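Local structure of putative branched-chain amino acid ABC transporter (Rhodospirillum rubrum ATCC 11170, 3HUT) at residues A[289-295]-A[305-311]; A[170-174]-A[189-195]. The protein probably binds branched-chain or related amino acids outside the cytoplasm and delivers them to an ABC transporter. All blocks are in the same frame, centred on the assembly; numbering follows the deposited sequence.

Contact 1 (A[289-295]-A[305-311]); sequences MLAAVGR and LRDALAA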
loop_
_atom_site.group_PDB
_atom_site.type_symbol
_atom_site.label_atom_id
_atom_site.label_comp_id
_atom_site.label_asym_id
_atom_site.label_seq_id
_atom_site.Cartn_x
_atom_site.Cartn_y
_atom_site.Cartn_z
HETATM N N MSE A 289 6.490 -0.166 13.990
HETATM C CA MSE A 289 7.637 0.437 14.663
HETATM C C MSE A 289 7.576 0.216 16.174
HETATM O O MSE A 289 8.547 -0.232 16.786
HETATM C CB MSE A 289 7.682 1.939 14.362
HETATM C CG MSE A 289 8.839 2.687 15.011
HETATM SE SE MSE A 289 10.577 2.168 14.323
HETATM C CE MSE A 289 10.621 3.295 12.746
ATOM N N LEU A 290 6.429 0.520 16.774
ATOM C CA LEU A 290 6.257 0.362 18.211
ATOM C C LEU A 290 6.432 -1.082 18.669
ATOM O O LEU A 290 7.043 -1.342 19.701
ATOM C CB LEU A 290 4.884 0.895 18.636
ATOM C CG LEU A 290 4.715 2.415 18.508
ATOM C CD1 LEU A 290 3.269 2.818 18.794
ATOM C CD2 LEU A 290 5.668 3.108 19.477
ATOM N N ALA A 291 5.899 -2.027 17.907
ATOM C CA ALA A 291 6.041 -3.430 18.274
ATOM C C ALA A 291 7.529 -3.786 18.274
ATOM O O ALA A 291 8.003 -4.500 19.154
ATOM C CB ALA A 291 5.283 -4.318 17.289
ATOM N N ALA A 292 8.260 -3.276 17.288
ATOM C CA ALA A 292 9.694 -3.542 17.189
ATOM C C ALA A 292 10.418 -2.944 18.401
ATOM O O ALA A 292 11.310 -3.572 18.979
ATOM C CB ALA A 292 10.244 -2.948 15.897
ATOM N N VAL A 293 10.037 -1.728 18.783
ATOM C CA VAL A 293 10.646 -1.085 19.943
ATOM C C VAL A 293 10.316 -1.938 21.170
ATOM O O VAL A 293 11.161 -2.156 22.039
ATOM C CB VAL A 293 10.098 0.354 20.162
ATOM C CG1 VAL A 293 10.729 0.965 21.409
ATOM C CG2 VAL A 293 10.402 1.229 18.945
ATOM N N GLY A 294 9.080 -2.422 21.228
ATOM C CA GLY A 294 8.661 -3.259 22.335
ATOM C C GLY A 294 9.555 -4.478 22.487
ATOM O O GLY A 294 9.930 -4.853 23.601
ATOM N N ARG A 295 9.895 -5.112 21.370
ATOM C CA ARG A 295 10.757 -6.284 21.419
ATOM C C ARG A 295 12.190 -5.895 21.762
ATOM O O ARG A 295 12.888 -6.630 22.455
ATOM C CB ARG A 295 10.720 -7.040 20.086
ATOM C CG ARG A 295 9.375 -7.693 19.796
ATOM C CD ARG A 295 9.483 -8.671 18.640
ATOM N NE ARG A 295 9.793 -8.019 17.373
ATOM C CZ ARG A 295 8.893 -7.422 16.596
ATOM N NH1 ARG A 295 7.611 -7.388 16.952
ATOM N NH2 ARG A 295 9.273 -6.874 15.449
ATOM N N LEU A 305 17.103 -1.746 17.116
ATOM C CA LEU A 305 15.786 -1.453 16.569
ATOM C C LEU A 305 15.744 -1.834 15.091
ATOM O O LEU A 305 14.712 -2.278 14.591
ATOM C CB LEU A 305 15.439 0.031 16.745
ATOM C CG LEU A 305 14.080 0.480 16.184
ATOM C CD1 LEU A 305 12.969 -0.452 16.661
ATOM C CD2 LEU A 305 13.798 1.917 16.630
ATOM N N ARG A 306 16.863 -1.671 14.390
ATOM C CA ARG A 306 16.906 -2.037 12.971
ATOM C C ARG A 306 16.694 -3.549 12.837
ATOM O O ARG A 306 15.974 -4.003 11.947
ATOM C CB ARG A 306 18.248 -1.655 12.342
ATOM C CG ARG A 306 18.241 -1.706 10.807
ATOM C CD ARG A 306 19.509 -2.347 10.273
ATOM N NE ARG A 306 19.626 -3.742 10.705
ATOM C CZ ARG A 306 19.152 -4.789 10.030
ATOM N NH1 ARG A 306 18.524 -4.617 8.871
ATOM N NH2 ARG A 306 19.301 -6.014 10.522
ATOM N N ASP A 307 17.327 -4.325 13.720
ATOM C CA ASP A 307 17.176 -5.780 13.690
ATOM C C ASP A 307 15.738 -6.183 13.993
ATOM O O ASP A 307 15.169 -7.031 13.303
ATOM C CB ASP A 307 18.104 -6.464 14.706
ATOM C CG ASP A 307 19.552 -6.482 14.260
ATOM O OD1 ASP A 307 19.806 -6.647 13.046
ATOM O OD2 ASP A 307 20.440 -6.350 15.129
ATOM N N ALA A 308 15.152 -5.580 15.025
ATOM C CA ALA A 308 13.776 -5.896 15.409
ATOM C C ALA A 308 12.787 -5.552 14.298
ATOM O O ALA A 308 11.841 -6.305 14.045
ATOM C CB ALA A 308 13.401 -5.155 16.690
ATOM N N LEU A 309 12.994 -4.412 13.643
ATOM C CA LEU A 309 12.115 -4.001 12.547
ATOM C C LEU A 309 12.183 -5.043 11.440
ATOM O O LEU A 309 11.161 -5.466 10.905
ATOM C CB LEU A 309 12.550 -2.647 11.981
ATOM C CG LEU A 309 11.934 -1.389 12.588
ATOM C CD1 LEU A 309 12.676 -0.167 12.065
ATOM C CD2 LEU A 309 10.447 -1.316 12.225
ATOM N N ALA A 310 13.405 -5.448 11.109
ATOM C CA ALA A 310 13.639 -6.448 10.073
ATOM C C ALA A 310 12.999 -7.790 10.427
ATOM O O ALA A 310 12.720 -8.598 9.540
ATOM C CB ALA A 310 15.134 -6.630 9.862
ATOM N N ALA A 311 12.768 -8.019 11.721
ATOM C CA ALA A 311 12.163 -9.270 12.192
ATOM C C ALA A 311 10.649 -9.349 11.955
ATOM O O ALA A 311 10.042 -10.409 12.126
ATOM C CB ALA A 311 12.468 -9.464 13.671
#
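Two consecutive helices of the N-terminal lobe, 277-296 and 302-310, pack against each other here, their local axes 8.4 Å apart at closest approach and inclined by 121°. The selenomethionine M289 opens the interface: its CA-CB bond runs sideways, but the bent side chain carries SE to 3.9 Å from L309 CD1 and 4.0 Å from L305 CD2, so the selenium rests against both leucines. One turn on, A292 marks the tightest backbone approach, with its CA 5.0 Å from A308 CA. Two alanines facing each other make this possible: A292 CB lies 3.9 Å from A308 CB, and also 3.8 Å from L305 CD1 and 4.0 Å from L309 CD2, so that it enters the space between the two leucines and A308. V293 points away with its CB, yet CG2 still reaches L305 CD1 at 3.8 Å; beyond it lie L5 of strand 5-11 and V41, while L309 also touches F117 of strand 116-118. At the exposed end, R295 extends its guanidinium across the gap, and NH2 donates a hydrogen bond to A308 O (3.0 Å, 153°), the carbonyl lying near the guanidinium plane. The chemistry is thus graded, from leucine and selenomethionine packed over the sheet to a single arginine-to-carbonyl bond at the rim, which ties the helices together near the C-terminal end of each.

Contact 2 (A[170-174]-A[189-195]); sequences VVVNE and EIEDEAP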
loop_
_atom_site.group_PDB
_atom_site.type_symbol
_atom_site.label_atom_id
_atom_site.label_comp_id
_atom_site.label_asym_id
_atom_site.label_seq_id
_atom_site.Cartn_x
_atom_site.Cartn_y
_atom_site.Cartn_z
ATOM N N VAL A 170 -1.480 -15.345 -22.227
ATOM C CA VAL A 170 -1.995 -13.990 -22.361
ATOM C C VAL A 170 -2.251 -13.817 -23.855
ATOM O O VAL A 170 -1.349 -13.448 -24.607
ATOM C CB VAL A 170 -0.961 -12.945 -21.897
ATOM C CG1 VAL A 170 -1.550 -11.547 -22.019
ATOM C CG2 VAL A 170 -0.546 -13.229 -20.460
ATOM N N VAL A 171 -3.479 -14.096 -24.277
ATOM C CA VAL A 171 -3.847 -14.016 -25.687
ATOM C C VAL A 171 -4.118 -12.604 -26.207
ATOM O O VAL A 171 -4.182 -12.383 -27.416
ATOM C CB VAL A 171 -5.066 -14.912 -25.968
ATOM C CG1 VAL A 171 -4.719 -16.351 -25.638
ATOM C CG2 VAL A 171 -6.258 -14.451 -25.141
ATOM N N VAL A 172 -4.283 -11.661 -25.286
ATOM C CA VAL A 172 -4.509 -10.261 -25.632
ATOM C C VAL A 172 -3.755 -9.424 -24.611
ATOM O O VAL A 172 -3.883 -9.640 -23.405
ATOM C CB VAL A 172 -6.012 -9.879 -25.593
ATOM C CG1 VAL A 172 -6.170 -8.368 -25.467
ATOM C CG2 VAL A 172 -6.697 -10.346 -26.864
ATOM N N ASN A 173 -2.951 -8.486 -25.100
ATOM C CA ASN A 173 -2.183 -7.609 -24.232
ATOM C C ASN A 173 -2.211 -6.203 -24.817
ATOM O O ASN A 173 -1.557 -5.923 -25.824
ATOM C CB ASN A 173 -0.737 -8.099 -24.114
ATOM C CG ASN A 173 0.052 -7.331 -23.072
ATOM O OD1 ASN A 173 -0.344 -7.263 -21.907
ATOM N ND2 ASN A 173 1.170 -6.747 -23.485
ATOM N N GLU A 174 -2.973 -5.320 -24.185
ATOM C CA GLU A 174 -3.099 -3.954 -24.669
ATOM C C GLU A 174 -2.636 -2.912 -23.655
ATOM O O GLU A 174 -3.035 -2.951 -22.492
ATOM C CB GLU A 174 -4.560 -3.682 -25.048
ATOM C CG GLU A 174 -4.796 -2.327 -25.697
ATOM C CD GLU A 174 -4.214 -2.241 -27.094
ATOM O OE1 GLU A 174 -3.006 -2.517 -27.261
ATOM O OE2 GLU A 174 -4.965 -1.892 -28.027
ATOM N N GLU A 189 -10.790 -7.108 -30.364
ATOM C CA GLU A 189 -9.680 -8.035 -30.201
ATOM C C GLU A 189 -10.014 -9.112 -29.170
ATOM O O GLU A 189 -9.635 -10.274 -29.326
ATOM C CB GLU A 189 -8.430 -7.258 -29.792
ATOM C CG GLU A 189 -7.204 -8.106 -29.553
ATOM C CD GLU A 189 -5.941 -7.272 -29.476
ATOM O OE1 GLU A 189 -5.994 -6.159 -28.914
ATOM O OE2 GLU A 189 -4.889 -7.733 -29.965
ATOM N N ILE A 190 -10.722 -8.720 -28.114
ATOM C CA ILE A 190 -11.129 -9.661 -27.077
ATOM C C ILE A 190 -12.164 -10.601 -27.693
ATOM O O ILE A 190 -12.177 -11.804 -27.430
ATOM C CB ILE A 190 -11.752 -8.918 -25.880
ATOM C CG1 ILE A 190 -10.661 -8.151 -25.129
ATOM C CG2 ILE A 190 -12.472 -9.895 -24.970
ATOM C CD1 ILE A 190 -11.178 -7.288 -23.992
ATOM N N GLU A 191 -13.028 -10.037 -28.527
ATOM C CA GLU A 191 -14.058 -10.814 -29.200
ATOM C C GLU A 191 -13.450 -11.857 -30.134
ATOM O O GLU A 191 -13.927 -12.988 -30.208
ATOM C CB GLU A 191 -14.975 -9.887 -29.998
ATOM C CG GLU A 191 -16.242 -9.482 -29.272
ATOM C CD GLU A 191 -17.026 -8.437 -30.033
ATOM O OE1 GLU A 191 -16.942 -8.426 -31.280
ATOM O OE2 GLU A 191 -17.733 -7.635 -29.385
ATOM N N ASP A 192 -12.393 -11.476 -30.843
ATOM C CA ASP A 192 -11.751 -12.389 -31.777
ATOM C C ASP A 192 -10.864 -13.435 -31.104
ATOM O O ASP A 192 -10.914 -14.610 -31.463
ATOM C CB ASP A 192 -10.931 -11.610 -32.813
ATOM C CG ASP A 192 -11.775 -10.622 -33.613
ATOM O OD1 ASP A 192 -12.969 -10.905 -33.856
ATOM O OD2 ASP A 192 -11.238 -9.566 -34.011
ATOM N N GLU A 193 -10.056 -13.016 -30.131
ATOM C CA GLU A 193 -9.167 -13.947 -29.441
ATOM C C GLU A 193 -9.905 -14.835 -28.433
ATOM O O GLU A 193 -9.419 -15.898 -28.059
ATOM C CB GLU A 193 -8.046 -13.182 -28.735
ATOM C CG GLU A 193 -7.137 -12.386 -29.660
ATOM C CD GLU A 193 -6.412 -13.247 -30.682
ATOM O OE1 GLU A 193 -5.771 -14.243 -30.290
ATOM O OE2 GLU A 193 -6.476 -12.921 -31.886
ATOM N N ALA A 194 -11.070 -14.385 -27.988
ATOM C CA ALA A 194 -11.892 -15.142 -27.047
ATOM C C ALA A 194 -11.231 -15.572 -25.733
ATOM O O ALA A 194 -11.292 -16.743 -25.351
ATOM C CB ALA A 194 -12.476 -16.371 -27.751
ATOM N N PRO A 195 -10.593 -14.633 -25.017
ATOM C CA PRO A 195 -9.968 -15.030 -23.753
ATOM C C PRO A 195 -11.066 -15.450 -22.771
ATOM O O PRO A 195 -12.229 -15.115 -22.972
ATOM C CB PRO A 195 -9.244 -13.756 -23.315
ATOM C CG PRO A 195 -10.122 -12.670 -23.868
ATOM C CD PRO A 195 -10.441 -13.186 -25.255
HETATM O O HOH W 1 -2.880 -8.024 -28.137
#
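Helix 184-193 follows strand 169-176 and runs back along it, the axes of 189-193 and 170-174 approaching to 8.5 Å at 170°, as the first two elements of a beta-alpha-beta unit in the second lobe. E189 starts the contact with the aliphatic part of its side chain: CG lies 3.5 Å from V172 CG2, the valine that projects from the strand into the helix face. Its carboxylate continues toward the strand, where OE2 accepts a hydrogen bond from a water (2.7 Å) that itself accepts one from N173 N (3.1 Å), a bridge from side chain to backbone. The other oxygen, OE1, comes to 4.5 Å from E174 OE2, a proximity of like charges that offers no attraction. I190 contributes little, its CA lying 4.5 Å from V172 CG2 and its CG1 4.5 Å from V172 CG1. After one further turn E193 repeats the aliphatic packing of E189, with CG 3.5 Å from V172 CG2 and 3.7 Å from V171 O, so V172 sits between methylenes of two glutamates. A194, with positive phi, ends the helical course and turns the chain toward strand 197-201. P195 then places CB 3.6 Å from V171 CG2, while its ring also touches A143 of the neighbouring strand 141-147, to which V172 is hydrogen-bonded through V144. V172, with I190 and P195, therefore makes the buried part of this junction, and V171 and the glutamate methylenes its margin, where one carboxylate is held to the strand through water.

Contacts 1 and 2 lie on opposite sides of the chain's centre, 20 and 30 Å from it, and in different lobes of the two-lobed periplasmic binding protein fold. Their centres are 48 Å apart and their nearest atoms about 33 Å, so neither touches the other. Contact 2 closes before contact 1 opens along the sequence: the chain completes 170-174 with 189-195 in the second lobe and later returns to the first lobe for helices 277-296 and 302-310. In this family ligands bind in the cleft between the lobes; each contact is packing within a single lobe, helix on helix in contact 1 and helix on strand in contact 2.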